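AvrRxo1-ORF1 (Xanthomonas oryzae pv. oryzicola, PDB 4Z8U) is a zeta-toxin-like effector protein that binds ATP, probably acts as a kinase, and forms a complex with its partner AvrRxo1-ORF2. Local coordinates at the interface of chains A and B. Sequence-based numbering; all coordinates share one arbitrary frame. Chains: chain A/B, AvrRxo1-ORF1.

The interface of chains A and B. Residues chain A 292, 295-296, 299; chain B 292, 295-296, 299.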
loop_
_atom_site.group_PDB
_atom_site.type_symbol
_atom_site.label_atom_id
_atom_site.label_comp_id
_atom_site.label_asym_id
_atom_site.label_seq_id
_atom_site.Cartn_x
_atom_site.Cartn_y
_atom_site.Cartn_z
ATOM N N GLU A 292 4.251 14.120 -15.834
ATOM C CA GLU A 292 3.978 14.149 -14.422
ATOM C C GLU A 292 4.782 13.089 -13.675
ATOM O O GLU A 292 5.245 13.406 -12.578
ATOM C CB GLU A 292 2.516 13.929 -14.131
ATOM C CG GLU A 292 2.212 14.262 -12.658
ATOM C CD GLU A 292 2.475 13.059 -11.745
ATOM O OE1 GLU A 292 2.138 11.899 -12.180
ATOM O OE2 GLU A 292 2.984 13.302 -10.608
ATOM N N ASP A 295 8.126 14.542 -13.339
ATOM C CA ASP A 295 8.051 15.606 -12.327
ATOM C C ASP A 295 7.838 14.955 -10.958
ATOM O O ASP A 295 8.368 15.479 -10.031
ATOM C CB ASP A 295 6.856 16.552 -12.587
ATOM C CG ASP A 295 7.079 17.446 -13.838
ATOM O OD1 ASP A 295 8.234 17.514 -14.378
ATOM O OD2 ASP A 295 6.078 18.076 -14.260
ATOM N N ARG A 296 7.067 13.869 -10.861
ATOM C CA ARG A 296 6.776 13.270 -9.541
ATOM C C ARG A 296 8.080 12.724 -8.967
ATOM O O ARG A 296 8.352 12.937 -7.780
ATOM C CB ARG A 296 5.728 12.187 -9.595
ATOM C CG ARG A 296 5.439 11.478 -8.267
ATOM C CD ARG A 296 4.313 10.466 -8.409
ATOM N NE ARG A 296 4.344 9.500 -9.524
ATOM C CZ ARG A 296 5.018 8.317 -9.538
ATOM N NH1 ARG A 296 5.800 7.960 -8.533
ATOM N NH2 ARG A 296 4.943 7.482 -10.577
ATOM N N ASN A 299 10.447 15.642 -8.026
ATOM C CA ASN A 299 10.025 16.417 -6.823
ATOM C C ASN A 299 10.714 15.953 -5.559
ATOM O O ASN A 299 10.831 16.721 -4.563
ATOM C CB ASN A 299 8.502 16.266 -6.634
ATOM C CG ASN A 299 7.914 17.290 -5.693
ATOM O OD1 ASN A 299 8.173 18.489 -5.815
ATOM N ND2 ASN A 299 7.115 16.825 -4.736
ATOM N N GLU B 292 3.743 19.992 -7.380
ATOM C CA GLU B 292 3.709 18.651 -7.899
ATOM C C GLU B 292 2.479 17.893 -7.409
ATOM O O GLU B 292 1.916 17.153 -8.218
ATOM C CB GLU B 292 4.936 17.868 -7.508
ATOM C CG GLU B 292 5.011 16.560 -8.317
ATOM C CD GLU B 292 4.204 15.441 -7.650
ATOM O OE1 GLU B 292 4.250 15.358 -6.369
ATOM O OE2 GLU B 292 3.568 14.656 -8.418
ATOM N N ASP B 295 -0.245 19.085 -9.545
ATOM C CA ASP B 295 -0.060 18.493 -10.879
ATOM C C ASP B 295 -0.351 16.993 -10.783
ATOM O O ASP B 295 -0.876 16.492 -11.726
ATOM C CB ASP B 295 1.395 18.658 -11.374
ATOM C CG ASP B 295 1.728 20.131 -11.735
ATOM O OD1 ASP B 295 0.791 20.994 -11.827
ATOM O OD2 ASP B 295 2.940 20.401 -11.925
ATOM N N ARG B 296 0.008 16.323 -9.685
ATOM C CA ARG B 296 -0.183 14.859 -9.602
ATOM C C ARG B 296 -1.683 14.574 -9.610
ATOM O O ARG B 296 -2.119 13.661 -10.321
ATOM C CB ARG B 296 0.466 14.241 -8.389
ATOM C CG ARG B 296 0.236 12.735 -8.211
ATOM C CD ARG B 296 0.997 12.194 -7.012
ATOM N NE ARG B 296 0.905 12.897 -5.718
ATOM C CZ ARG B 296 -0.083 12.741 -4.793
ATOM N NH1 ARG B 296 -1.129 11.968 -5.029
ATOM N NH2 ARG B 296 -0.052 13.385 -3.624
ATOM N N ASN B 299 -3.175 15.387 -13.091
ATOM C CA ASN B 299 -2.796 14.425 -14.166
ATOM C C ASN B 299 -3.845 13.357 -14.387
ATOM O O ASN B 299 -3.925 12.744 -15.489
ATOM C CB ASN B 299 -1.470 13.737 -13.784
ATOM C CG ASN B 299 -0.807 13.037 -14.945
ATOM O OD1 ASN B 299 -0.652 13.607 -16.027
ATOM N ND2 ASN B 299 -0.410 11.784 -14.734
HETATM O O HOH W 1 1.689 14.054 -17.438
HETATM O O HOH W 2 6.437 20.618 -6.157
HETATM O O HOH W 3 -0.381 11.380 -11.745
#
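A:Glu292 and B:Glu292 meet tip to tip across a two-fold axis that relates two copies of helix 291-298. The carboxylate oxygens A:Glu292 OE2 and B:Glu292 OE2 are 2.6 Å apart. Two charged carboxylates would repel at this distance, so a proton may be shared between them; the proton is not seen. The two side chains cross at about a right angle, and their carboxylate planes are 35° apart.

Packing surrounds this pair. Each Glu292 has CG anti to the backbone N (chi1 -168°) and then bends at chi2 (-86°), which turns the carboxylate across the partner helix, its CD facing B:Arg296 CA in the case of A:Glu292. There A:Glu292 OE2 rests on the aliphatic stem of B:Arg296, 3.5 Å from CB. The guanidinium does not reach this carboxylate: B:Arg296 NE stays 5.3 Å from A:Glu292 OE2, so any charge compensation is probably weak. The two arginine stems touch at A:Arg296 CD and B:Arg296 CD, 4.0 Å apart. Nearer the backbone, A:Glu292 CB sits over the face of the B:Asn299 amide, 3.5 Å from CG, with OD1 and ND2 about equally far away.

The patch is part of a larger symmetric interface. The structure alone does not show that this pairing exists in solution.

Waters supply further polar links. Water 1 accepts from A:Glu292 N, in the first turn of the helix, and binds B:Asn299 OD1; water 2 does the same for B:Glu292 N and A:Asn299 OD1. Water 3 lies 2.6 Å from A:Glu292 OE1 and takes a hydrogen bond from B:Asn299 ND2 at 3.0 Å.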